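Local structure of protein SSD1 (Saccharomyces cerevisiae S288C, 7AM1) at residues A[397-402]-A[668-673]; A[467-472]-A[678-683]; A[719-724]-A[834-839]. The protein binds untranslated regions of mRNAs and represses their translation, being a pseudonuclease of the RNase II family that keeps the fold without the enzymatic activity. One frame throughout, in Å; residues are numbered along the deposited sequence.

Interaction 1 (A[397-402]-A[668-673])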
ATOM      1  N   VAL A 397     -18.420 -17.937   1.192  1.00 42.80           N
ATOM      2  CA  VAL A 397     -19.765 -17.588   0.743  1.00 46.72           C
ATOM      3  C   VAL A 397     -19.836 -17.663  -0.777  1.00 47.08           C
ATOM      4  O   VAL A 397     -18.983 -17.114  -1.484  1.00 45.49           O
ATOM      5  CB  VAL A 397     -20.156 -16.190   1.254  1.00 49.99           C
ATOM      6  CG1 VAL A 397     -21.477 -15.756   0.634  1.00 51.88           C
ATOM      7  CG2 VAL A 397     -20.250 -16.187   2.767  1.00 51.88           C
ATOM      8  N   ASP A 398     -20.867 -18.340  -1.283  1.00 49.38           N
ATOM      9  CA  ASP A 398     -21.070 -18.506  -2.724  1.00 49.37           C
ATOM     10  C   ASP A 398     -21.885 -17.320  -3.237  1.00 47.80           C
ATOM     11  O   ASP A 398     -23.067 -17.422  -3.574  1.00 47.43           O
ATOM     12  CB  ASP A 398     -21.747 -19.841  -3.014  1.00 50.60           C
ATOM     13  CG  ASP A 398     -21.821 -20.167  -4.504  1.00 51.24           C
ATOM     14  OD1 ASP A 398     -21.505 -19.293  -5.342  1.00 50.59           O
ATOM     15  OD2 ASP A 398     -22.190 -21.315  -4.834  1.00 51.61           O
ATOM     16  N   VAL A 399     -21.211 -16.167  -3.282  1.00 46.74           N
ATOM     17  CA  VAL A 399     -21.883 -14.909  -3.589  1.00 46.84           C
ATOM     18  C   VAL A 399     -22.567 -14.983  -4.947  1.00 45.37           C
ATOM     19  O   VAL A 399     -23.715 -14.549  -5.101  1.00 45.39           O
ATOM     20  CB  VAL A 399     -20.887 -13.734  -3.537  1.00 47.60           C
ATOM     21  CG1 VAL A 399     -21.592 -12.427  -3.853  1.00 48.35           C
ATOM     22  CG2 VAL A 399     -20.219 -13.646  -2.182  1.00 48.81           C
ATOM     23  N   THR A 400     -21.876 -15.527  -5.956  1.00 45.81           N
ATOM     24  CA  THR A 400     -22.391 -15.461  -7.320  1.00 48.28           C
ATOM     25  C   THR A 400     -23.619 -16.341  -7.523  1.00 51.80           C
ATOM     26  O   THR A 400     -24.362 -16.125  -8.485  1.00 53.77           O
ATOM     27  CB  THR A 400     -21.309 -15.838  -8.341  1.00 47.78           C
ATOM     28  OG1 THR A 400     -20.909 -17.200  -8.169  1.00 47.00           O
ATOM     29  CG2 THR A 400     -20.088 -14.926  -8.200  1.00 46.84           C
ATOM     30  N   SER A 401     -23.853 -17.320  -6.649  1.00 53.39           N
ATOM     31  CA  SER A 401     -25.109 -18.056  -6.703  1.00 55.52           C
ATOM     32  C   SER A 401     -26.305 -17.183  -6.341  1.00 55.19           C
ATOM     33  O   SER A 401     -27.444 -17.629  -6.507  1.00 56.90           O
ATOM     34  CB  SER A 401     -25.054 -19.273  -5.776  1.00 57.15           C
ATOM     35  OG  SER A 401     -25.107 -18.887  -4.414  1.00 58.37           O
ATOM     36  N   HIS A 402     -26.075 -15.967  -5.844  1.00 53.02           N
ATOM     37  CA  HIS A 402     -27.144 -15.028  -5.534  1.00 55.02           C
ATOM     38  C   HIS A 402     -27.205 -13.865  -6.516  1.00 55.29           C
ATOM     39  O   HIS A 402     -27.962 -12.916  -6.287  1.00 56.84           O
ATOM     40  CB  HIS A 402     -26.981 -14.480  -4.116  1.00 56.33           C
ATOM     41  CG  HIS A 402     -27.071 -15.523  -3.049  1.00 58.69           C
ATOM     42  ND1 HIS A 402     -25.969 -16.205  -2.578  1.00 58.13           N
ATOM     43  CD2 HIS A 402     -28.133 -15.997  -2.355  1.00 60.36           C
ATOM     44  CE1 HIS A 402     -26.349 -17.053  -1.639  1.00 58.75           C
ATOM     45  NE2 HIS A 402     -27.657 -16.949  -1.486  1.00 59.92           N
ATOM     46  N   ALA A 668     -12.921  -9.489  -8.501  1.00 34.93           N
ATOM     47  CA  ALA A 668     -12.175 -10.515  -9.221  1.00 35.59           C
ATOM     48  C   ALA A 668     -12.596 -11.907  -8.765  1.00 37.54           C
ATOM     49  O   ALA A 668     -12.710 -12.833  -9.578  1.00 38.12           O
ATOM     50  CB  ALA A 668     -10.673 -10.320  -9.016  1.00 33.97           C
ATOM     51  N   ASP A 669     -12.850 -12.065  -7.461  1.00 37.24           N
ATOM     52  CA  ASP A 669     -13.283 -13.350  -6.928  1.00 37.85           C
ATOM     53  C   ASP A 669     -14.596 -13.804  -7.550  1.00 40.11           C
ATOM     54  O   ASP A 669     -14.832 -15.011  -7.683  1.00 42.26           O
ATOM     55  CB  ASP A 669     -13.415 -13.264  -5.405  1.00 36.07           C
ATOM     56  CG  ASP A 669     -12.081 -13.021  -4.716  1.00 36.63           C
ATOM     57  OD1 ASP A 669     -11.364 -12.091  -5.140  1.00 36.39           O
ATOM     58  OD2 ASP A 669     -11.752 -13.741  -3.747  1.00 36.01           O
ATOM     59  N   HIS A 670     -15.469 -12.863  -7.927  1.00 40.47           N
ATOM     60  CA  HIS A 670     -16.707 -13.240  -8.602  1.00 40.73           C
ATOM     61  C   HIS A 670     -16.406 -13.962  -9.906  1.00 42.14           C
ATOM     62  O   HIS A 670     -16.987 -15.012 -10.195  1.00 43.56           O
ATOM     63  CB  HIS A 670     -17.575 -12.011  -8.868  1.00 39.84           C
ATOM     64  CG  HIS A 670     -18.180 -11.420  -7.635  1.00 41.33           C
ATOM     65  ND1 HIS A 670     -19.484 -10.976  -7.588  1.00 42.15           N
ATOM     66  CD2 HIS A 670     -17.661 -11.201  -6.404  1.00 40.97           C
ATOM     67  CE1 HIS A 670     -19.742 -10.508  -6.380  1.00 42.81           C
ATOM     68  NE2 HIS A 670     -18.653 -10.633  -5.642  1.00 41.63           N
ATOM     69  N   VAL A 671     -15.501 -13.402 -10.711  1.00 41.70           N
ATOM     70  CA  VAL A 671     -15.103 -14.055 -11.954  1.00 42.24           C
ATOM     71  C   VAL A 671     -14.515 -15.428 -11.660  1.00 41.32           C
ATOM     72  O   VAL A 671     -14.853 -16.424 -12.308  1.00 40.89           O
ATOM     73  CB  VAL A 671     -14.107 -13.170 -12.727  1.00 42.54           C
ATOM     74  CG1 VAL A 671     -13.714 -13.837 -14.032  1.00 42.65           C
ATOM     75  CG2 VAL A 671     -14.697 -11.783 -12.983  1.00 43.74           C
ATOM     76  N   VAL A 672     -13.623 -15.498 -10.671  1.00 40.72           N
ATOM     77  CA  VAL A 672     -13.009 -16.772 -10.310  1.00 40.84           C
ATOM     78  C   VAL A 672     -14.067 -17.767  -9.843  1.00 39.68           C
ATOM     79  O   VAL A 672     -14.010 -18.955 -10.179  1.00 40.73           O
ATOM     80  CB  VAL A 672     -11.924 -16.554  -9.240  1.00 38.40           C
ATOM     81  CG1 VAL A 672     -11.423 -17.891  -8.694  1.00 39.54           C
ATOM     82  CG2 VAL A 672     -10.777 -15.731  -9.809  1.00 37.30           C
ATOM     83  N   HIS A 673     -15.040 -17.309  -9.054  1.00 39.04           N
ATOM     84  CA  HIS A 673     -16.085 -18.218  -8.593  1.00 40.94           C
ATOM     85  C   HIS A 673     -16.891 -18.775  -9.762  1.00 42.96           C
ATOM     86  O   HIS A 673     -17.194 -19.974  -9.804  1.00 42.76           O
ATOM     87  CB  HIS A 673     -17.004 -17.505  -7.605  1.00 40.29           C
ATOM     88  CG  HIS A 673     -16.438 -17.398  -6.224  1.00 38.44           C
ATOM     89  ND1 HIS A 673     -17.231 -17.361  -5.098  1.00 37.62           N
ATOM     90  CD2 HIS A 673     -15.159 -17.307  -5.788  1.00 36.55           C
ATOM     91  CE1 HIS A 673     -16.465 -17.262  -4.027  1.00 37.14           C
ATOM     92  NE2 HIS A 673     -15.204 -17.225  -4.417  1.00 36.37           N
TER
HETATM   93  O   HOH W   1     -19.651 -17.489  -5.794  1.00 38.74           O
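In the RNB domain, the 3-10 turn 399-402 that follows strand 389-397 rests on the first turns of helix 668-681, with V399 and T400 set against H670 and H673. T400 and H673 have the largest shares of the contact. The threonine methyl CG2 lies 3.7 Å from the backbone O of H670 and also packs on that residue's CB, while T400 OG1 stands between the backbone N and the carbonyl carbon (chi1 64°) and passes H673 CB at 4.0 Å. Threonine suits the place because its two branches do different work: the methyl packs on the helix, and the hydroxyl is hydrogen-bonded to K677, one turn further along. V399 adds its branch CG1, anti to its own backbone N, which approaches H670 CE1 obliquely at 3.7 Å. Both imidazoles are held by carbonyls outside the contact, H670 NE2 by P663 O and H673 NE2 by F660 O, which helps to set the rotation of each ring. At the edge of the H673 ring, in its plane, V397 O lies 3.6 Å from CE1. A water, also in that plane, is hydrogen-bonded to H673 ND1 and accepts a hydrogen bond from the backbone N of T400 at 3.0 Å, bridging turn and helix. D398, the centre of an inverse gamma turn, bends the chain here, and its carboxylate is paired with R355 and K677. L449 of strand 446-456 touches both D398 and H673, whereas V671 packs against L692 and T695 of helix 689-725, so helix 668-681 is wedged between the sheet side and that long helix.

Interaction 2 (A[467-472]-A[678-683])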
ATOM      1  N   VAL A 467     -12.933 -30.018  -3.942  1.00 49.78           N
ATOM      2  CA  VAL A 467     -13.395 -28.668  -4.238  1.00 49.17           C
ATOM      3  C   VAL A 467     -14.778 -28.770  -4.865  1.00 49.88           C
ATOM      4  O   VAL A 467     -14.968 -29.516  -5.831  1.00 51.18           O
ATOM      5  CB  VAL A 467     -12.429 -27.934  -5.188  1.00 48.52           C
ATOM      6  CG1 VAL A 467     -12.935 -26.537  -5.472  1.00 46.22           C
ATOM      7  CG2 VAL A 467     -11.026 -27.896  -4.599  1.00 49.15           C
ATOM      8  N   GLY A 468     -15.738 -28.026  -4.329  1.00 46.02           N
ATOM      9  CA  GLY A 468     -17.084 -28.109  -4.867  1.00 46.39           C
ATOM     10  C   GLY A 468     -18.030 -27.158  -4.169  1.00 46.49           C
ATOM     11  O   GLY A 468     -17.652 -26.417  -3.255  1.00 44.86           O
ATOM     12  N   GLU A 469     -19.278 -27.186  -4.634  1.00 49.20           N
ATOM     13  CA  GLU A 469     -20.349 -26.413  -4.022  1.00 50.49           C
ATOM     14  C   GLU A 469     -20.855 -27.115  -2.768  1.00 50.39           C
ATOM     15  O   GLU A 469     -20.896 -28.348  -2.702  1.00 50.79           O
ATOM     16  CB  GLU A 469     -21.487 -26.211  -5.020  1.00 52.88           C
ATOM     17  CG  GLU A 469     -21.068 -25.405  -6.249  1.00 54.05           C
ATOM     18  CD  GLU A 469     -22.142 -25.355  -7.316  1.00 56.55           C
ATOM     19  OE1 GLU A 469     -22.279 -24.302  -7.976  1.00 56.79           O
ATOM     20  OE2 GLU A 469     -22.857 -26.366  -7.483  1.00 58.11           O
ATOM     21  N   SER A 470     -21.234 -26.322  -1.768  1.00 49.47           N
ATOM     22  CA  SER A 470     -21.555 -26.865  -0.458  1.00 48.97           C
ATOM     23  C   SER A 470     -22.605 -25.997   0.221  1.00 48.35           C
ATOM     24  O   SER A 470     -23.031 -24.961  -0.298  1.00 47.95           O
ATOM     25  CB  SER A 470     -20.303 -26.958   0.420  1.00 48.32           C
ATOM     26  OG  SER A 470     -19.691 -25.684   0.547  1.00 48.92           O
ATOM     27  N   THR A 471     -23.010 -26.441   1.406  1.00 47.77           N
ATOM     28  CA  THR A 471     -23.919 -25.716   2.280  1.00 49.52           C
ATOM     29  C   THR A 471     -23.418 -25.922   3.701  1.00 48.51           C
ATOM     30  O   THR A 471     -23.111 -27.055   4.090  1.00 48.23           O
ATOM     31  CB  THR A 471     -25.359 -26.223   2.142  1.00 54.31           C
ATOM     32  OG1 THR A 471     -25.801 -26.062   0.788  1.00 56.44           O
ATOM     33  CG2 THR A 471     -26.293 -25.466   3.067  1.00 56.09           C
ATOM     34  N   ILE A 472     -23.328 -24.835   4.466  1.00 48.57           N
ATOM     35  CA  ILE A 472     -22.844 -24.895   5.837  1.00 49.74           C
ATOM     36  C   ILE A 472     -23.882 -24.258   6.748  1.00 52.10           C
ATOM     37  O   ILE A 472     -24.749 -23.494   6.317  1.00 52.04           O
ATOM     38  CB  ILE A 472     -21.471 -24.200   6.024  1.00 47.41           C
ATOM     39  CG1 ILE A 472     -21.574 -22.685   5.808  1.00 47.19           C
ATOM     40  CG2 ILE A 472     -20.440 -24.809   5.081  1.00 45.60           C
ATOM     41  CD1 ILE A 472     -20.312 -21.918   6.185  1.00 45.78           C
ATOM     42  N   ALA A 678     -18.038 -23.469 -13.400  1.00 49.76           N
ATOM     43  CA  ALA A 678     -17.975 -24.095 -14.718  1.00 51.65           C
ATOM     44  C   ALA A 678     -17.120 -25.356 -14.679  1.00 54.29           C
ATOM     45  O   ALA A 678     -17.511 -26.407 -15.197  1.00 55.59           O
ATOM     46  CB  ALA A 678     -17.432 -23.108 -15.751  1.00 49.99           C
ATOM     47  N   VAL A 679     -15.943 -25.268 -14.055  1.00 54.42           N
ATOM     48  CA  VAL A 679     -15.083 -26.440 -13.917  1.00 55.91           C
ATOM     49  C   VAL A 679     -15.788 -27.519 -13.105  1.00 57.98           C
ATOM     50  O   VAL A 679     -15.791 -28.699 -13.476  1.00 61.18           O
ATOM     51  CB  VAL A 679     -13.739 -26.039 -13.285  1.00 53.91           C
ATOM     52  CG1 VAL A 679     -12.950 -27.268 -12.867  1.00 54.48           C
ATOM     53  CG2 VAL A 679     -12.931 -25.224 -14.273  1.00 52.60           C
ATOM     54  N   ILE A 680     -16.401 -27.129 -11.985  1.00 56.42           N
ATOM     55  CA  ILE A 680     -17.094 -28.091 -11.134  1.00 56.85           C
ATOM     56  C   ILE A 680     -18.153 -28.839 -11.933  1.00 62.22           C
ATOM     57  O   ILE A 680     -18.173 -30.076 -11.973  1.00 65.58           O
ATOM     58  CB  ILE A 680     -17.718 -27.380  -9.919  1.00 52.67           C
ATOM     59  CG1 ILE A 680     -16.638 -27.005  -8.905  1.00 48.86           C
ATOM     60  CG2 ILE A 680     -18.803 -28.251  -9.282  1.00 53.91           C
ATOM     61  CD1 ILE A 680     -17.116 -26.038  -7.839  1.00 47.88           C
ATOM     62  N   HIS A 681     -19.053 -28.097 -12.573  1.00 62.68           N
ATOM     63  CA  HIS A 681     -20.154 -28.680 -13.326  1.00 66.20           C
ATOM     64  C   HIS A 681     -19.768 -29.053 -14.750  1.00 68.97           C
ATOM     65  O   HIS A 681     -20.628 -29.516 -15.508  1.00 67.19           O
ATOM     66  CB  HIS A 681     -21.338 -27.710 -13.350  1.00 68.53           C
ATOM     67  CG  HIS A 681     -21.903 -27.418 -11.996  1.00 72.50           C
ATOM     68  ND1 HIS A 681     -22.364 -28.407 -11.155  1.00 74.38           N
ATOM     69  CD2 HIS A 681     -22.088 -26.250 -11.339  1.00 73.03           C
ATOM     70  CE1 HIS A 681     -22.806 -27.862 -10.037  1.00 74.09           C
ATOM     71  NE2 HIS A 681     -22.650 -26.552 -10.123  1.00 72.96           N
ATOM     72  N   ASP A 682     -18.505 -28.868 -15.128  1.00 75.11           N
ATOM     73  CA  ASP A 682     -18.029 -29.238 -16.459  1.00 80.27           C
ATOM     74  C   ASP A 682     -18.926 -28.650 -17.543  1.00 80.48           C
ATOM     75  O   ASP A 682     -19.209 -29.284 -18.561  1.00 83.89           O
ATOM     76  CB  ASP A 682     -17.932 -30.758 -16.590  1.00 85.17           C
ATOM     77  CG  ASP A 682     -17.034 -31.187 -17.728  1.00 89.17           C
ATOM     78  OD1 ASP A 682     -17.420 -31.006 -18.902  1.00 91.50           O
ATOM     79  OD2 ASP A 682     -15.929 -31.692 -17.443  1.00 90.01           O
ATOM     80  N   THR A 683     -19.391 -27.413 -17.315  1.00 75.66           N
ATOM     81  CA  THR A 683     -20.190 -26.706 -18.302  1.00 76.55           C
ATOM     82  C   THR A 683     -19.288 -25.857 -19.191  1.00 75.82           C
ATOM     83  O   THR A 683     -18.197 -25.452 -18.773  1.00 72.49           O
ATOM     84  CB  THR A 683     -21.213 -25.803 -17.625  1.00 78.07           C
ATOM     85  OG1 THR A 683     -20.556 -24.648 -17.094  1.00 78.78           O
ATOM     86  CG2 THR A 683     -21.902 -26.535 -16.495  1.00 78.63           C
TER
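I680 is the first residue of 678-683 to touch strand 467-472. Its CD1, anti to CA (chi2 167°), reaches out to lie 3.6 Å from CA of G468 and 4.0 Å from the backbone N of E469. The methyl rests on the glycine backbone, whose fully extended conformation (phi and psi both near 180°) probably suits glycine better than a bulkier residue. The other branch of I680, CG2, turns to its neighbour in the helix and sits 4.0 Å above the plane of the H681 ring, over its centre, which gives the imidazole a hydrophobic backing. H681 then meets E469 at the surface. NE2 donates a weak, strongly bent hydrogen bond to OE2 at 2.7 Å, the acceptor lying at the ring edge near its plane. The two side chains cross at about a right angle, with carboxylate and ring planes 69° apart, and the acid would probably favour a protonated imidazole, though R355 and K677, which also touch E469, may offset this. An alanine in place of E469 would probably leave H681 NE2 without its carboxylate mate and the ring freer to turn. At D682 phi becomes positive (51°), and a Schellman motif ends the helix: T683 N bonds to A678 O at 3.0 Å, and D682 N more weakly to V679 O. Strand 462-472 runs between strands 356-358 and 446-456 of the RNB sheet. Helix 544-568 borders both partners, its T559 and K563 touching V467 and its K567 and L568 touching V679, so strand and helix end share one helical neighbour.

Interaction 3 (A[719-724]-A[834-839])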
ATOM      1  N   CYS A 719      -1.257  11.285  11.243  1.00 34.09           N
ATOM      2  CA  CYS A 719      -0.745  12.642  11.396  1.00 34.85           C
ATOM      3  C   CYS A 719      -1.525  13.397  12.463  1.00 33.49           C
ATOM      4  O   CYS A 719      -0.942  14.118  13.280  1.00 35.19           O
ATOM      5  CB  CYS A 719      -0.813  13.378  10.060  1.00 34.50           C
ATOM      6  SG  CYS A 719       0.425  12.850   8.877  1.00 36.93           S
ATOM      7  N   LYS A 720      -2.850  13.249  12.463  1.00 35.30           N
ATOM      8  CA  LYS A 720      -3.672  13.849  13.507  1.00 38.97           C
ATOM      9  C   LYS A 720      -3.294  13.322  14.886  1.00 37.79           C
ATOM     10  O   LYS A 720      -3.267  14.081  15.865  1.00 37.62           O
ATOM     11  CB  LYS A 720      -5.139  13.566  13.199  1.00 45.23           C
ATOM     12  CG  LYS A 720      -6.130  14.089  14.209  1.00 51.27           C
ATOM     13  CD  LYS A 720      -7.539  13.891  13.667  1.00 56.61           C
ATOM     14  CE  LYS A 720      -8.550  13.618  14.765  1.00 61.36           C
ATOM     15  NZ  LYS A 720      -9.500  12.545  14.353  1.00 63.67           N
ATOM     16  N   THR A 721      -3.001  12.022  14.979  1.00 33.39           N
ATOM     17  CA  THR A 721      -2.636  11.415  16.255  1.00 33.79           C
ATOM     18  C   THR A 721      -1.263  11.896  16.711  1.00 35.77           C
ATOM     19  O   THR A 721      -1.067  12.222  17.889  1.00 35.26           O
ATOM     20  CB  THR A 721      -2.657   9.888  16.124  1.00 32.83           C
ATOM     21  OG1 THR A 721      -3.979   9.435  15.796  1.00 33.30           O
ATOM     22  CG2 THR A 721      -2.227   9.238  17.413  1.00 32.64           C
ATOM     23  N   ILE A 722      -0.308  11.969  15.784  1.00 39.00           N
ATOM     24  CA  ILE A 722       1.020  12.463  16.124  1.00 41.89           C
ATOM     25  C   ILE A 722       0.935  13.883  16.670  1.00 43.48           C
ATOM     26  O   ILE A 722       1.647  14.246  17.615  1.00 44.45           O
ATOM     27  CB  ILE A 722       1.943  12.377  14.895  1.00 42.31           C
ATOM     28  CG1 ILE A 722       2.353  10.925  14.644  1.00 41.81           C
ATOM     29  CG2 ILE A 722       3.162  13.265  15.089  1.00 43.59           C
ATOM     30  CD1 ILE A 722       2.969  10.677  13.278  1.00 40.68           C
ATOM     31  N   ASN A 723       0.081  14.717  16.077  1.00 44.65           N
ATOM     32  CA  ASN A 723      -0.008  16.103  16.523  1.00 44.77           C
ATOM     33  C   ASN A 723      -0.791  16.237  17.823  1.00 45.26           C
ATOM     34  O   ASN A 723      -0.544  17.162  18.606  1.00 45.14           O
ATOM     35  CB  ASN A 723      -0.646  16.970  15.442  1.00 45.04           C
ATOM     36  CG  ASN A 723       0.307  17.271  14.303  1.00 44.65           C
ATOM     37  OD1 ASN A 723       1.518  17.082  14.424  1.00 44.57           O
ATOM     38  ND2 ASN A 723      -0.233  17.762  13.197  1.00 44.80           N
ATOM     39  N   ASP A 724      -1.752  15.344  18.056  1.00 42.96           N
ATOM     40  CA  ASP A 724      -2.481  15.354  19.318  1.00 44.42           C
ATOM     41  C   ASP A 724      -1.596  14.869  20.456  1.00 43.85           C
ATOM     42  O   ASP A 724      -1.668  15.395  21.572  1.00 44.46           O
ATOM     43  CB  ASP A 724      -3.736  14.490  19.183  1.00 47.17           C
ATOM     44  CG  ASP A 724      -4.544  14.408  20.467  1.00 50.32           C
ATOM     45  OD1 ASP A 724      -4.037  13.847  21.463  1.00 51.13           O
ATOM     46  OD2 ASP A 724      -5.699  14.884  20.471  1.00 51.66           O
ATOM     47  N   ASP A 834      -8.118  13.047  25.482  1.00 56.76           N
ATOM     48  CA  ASP A 834      -9.227  12.161  25.806  1.00 60.61           C
ATOM     49  C   ASP A 834     -10.221  12.092  24.653  1.00 60.94           C
ATOM     50  O   ASP A 834     -10.755  11.012  24.368  1.00 61.06           O
ATOM     51  CB  ASP A 834      -9.925  12.623  27.089  1.00 65.13           C
ATOM     52  CG  ASP A 834      -9.139  12.274  28.343  1.00 68.99           C
ATOM     53  OD1 ASP A 834      -8.642  11.134  28.440  1.00 69.91           O
ATOM     54  OD2 ASP A 834      -9.025  13.139  29.235  1.00 71.18           O
ATOM     55  N   PRO A 835     -10.513  13.208  23.976  1.00 63.03           N
ATOM     56  CA  PRO A 835     -11.399  13.119  22.799  1.00 62.16           C
ATOM     57  C   PRO A 835     -10.880  12.185  21.717  1.00 58.68           C
ATOM     58  O   PRO A 835     -11.641  11.360  21.194  1.00 59.42           O
ATOM     59  CB  PRO A 835     -11.480  14.574  22.315  1.00 63.70           C
ATOM     60  CG  PRO A 835     -11.222  15.390  23.540  1.00 65.54           C
ATOM     61  CD  PRO A 835     -10.225  14.606  24.347  1.00 64.97           C
ATOM     62  N   LEU A 836      -9.599  12.295  21.356  1.00 53.44           N
ATOM     63  CA  LEU A 836      -9.054  11.416  20.327  1.00 49.61           C
ATOM     64  C   LEU A 836      -8.930   9.987  20.837  1.00 49.87           C
ATOM     65  O   LEU A 836      -9.139   9.030  20.081  1.00 48.90           O
ATOM     66  CB  LEU A 836      -7.696  11.929  19.852  1.00 46.03           C
ATOM     67  CG  LEU A 836      -7.100  11.148  18.677  1.00 43.60           C
ATOM     68  CD1 LEU A 836      -7.997  11.257  17.458  1.00 42.08           C
ATOM     69  CD2 LEU A 836      -5.689  11.630  18.366  1.00 42.66           C
ATOM     70  N   SER A 837      -8.587   9.818  22.114  1.00 51.89           N
ATOM     71  CA  SER A 837      -8.507   8.474  22.672  1.00 53.41           C
ATOM     72  C   SER A 837      -9.853   7.767  22.566  1.00 53.38           C
ATOM     73  O   SER A 837      -9.913   6.568  22.266  1.00 52.23           O
ATOM     74  CB  SER A 837      -8.038   8.541  24.122  1.00 56.37           C
ATOM     75  OG  SER A 837      -7.655   7.261  24.581  1.00 58.74           O
ATOM     76  N   LYS A 838     -10.945   8.498  22.798  1.00 55.14           N
ATOM     77  CA  LYS A 838     -12.274   7.934  22.591  1.00 58.07           C
ATOM     78  C   LYS A 838     -12.500   7.597  21.121  1.00 56.27           C
ATOM     79  O   LYS A 838     -13.040   6.532  20.795  1.00 57.61           O
ATOM     80  CB  LYS A 838     -13.336   8.916  23.091  1.00 62.08           C
ATOM     81  CG  LYS A 838     -14.776   8.436  22.938  1.00 65.21           C
ATOM     82  CD  LYS A 838     -15.033   7.163  23.729  1.00 67.33           C
ATOM     83  N   GLU A 839     -12.084   8.488  20.219  1.00 53.01           N
ATOM     84  CA  GLU A 839     -12.275   8.248  18.793  1.00 51.43           C
ATOM     85  C   GLU A 839     -11.568   6.973  18.358  1.00 45.98           C
ATOM     86  O   GLU A 839     -12.163   6.111  17.702  1.00 44.87           O
ATOM     87  CB  GLU A 839     -11.765   9.448  17.994  1.00 55.42           C
ATOM     88  CG  GLU A 839     -12.039   9.374  16.497  1.00 59.65           C
ATOM     89  CD  GLU A 839     -11.512  10.590  15.753  1.00 63.40           C
ATOM     90  OE1 GLU A 839     -10.885  10.418  14.687  1.00 64.17           O
ATOM     91  OE2 GLU A 839     -11.721  11.722  16.239  1.00 65.40           O
TER
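L836 directs CG anti to its backbone N (chi1 -175°), as K720 and D724, one turn apart on the facing helix, do with theirs, and the leucine tip enters between these two side chains. Its CD2 lies 3.6 Å from D724 CB and 3.7 Å from T721 CA, and the aspartate and leucine side chains slide past each other in opposite directions. The other methyl, CD1, packs against K720 CE at 3.6 Å. A branched leucine suits this position, one methyl for each flank. K720 bends at chi3 and chi4, and its NZ meets E839 tip to tip in a salt bridge, 2.6 Å to OE1, which lies on the solvent side of the contact, next to the leucine methyl CD1. The polar ends beside L836 have partners of their own: T721 OG1 bonds to L717 O and D724 OD2 to S833 OG. The helix axes stay 10.8 Å apart and run roughly antiparallel, at 147°, a separation bridged mainly by L836 and by the K720-E839 pair. Across helix 689-725, C719 and I722 pack on strands 888-896 and 903-908 of a five-stranded antiparallel sheet, consistent with the C-terminal S1-type (OB) domain of this family; helix 834-842 thus covers another flank of the long helix.

How the interactions relate
Interactions 1 and 2 are neighbours, their centres 12 Å apart, and both use helix 668-681: its first turns receive the loop 397-402, its last turn receives strand 467-472. Their segments alternate along the chain, so the one helix is tied to the loop after strand 389-397 and to the end of strand 462-472, both strands of the same mixed sheet of the RNB domain. Interaction 3 follows in series, about 40 Å from interaction 1 and 49 Å from interaction 2 between centres. It lies on helix 689-725, the next helix in the chain, near that helix's far end. Two successive helices thus connect the RNB sheet with the C-terminal sheet on which the long helix packs.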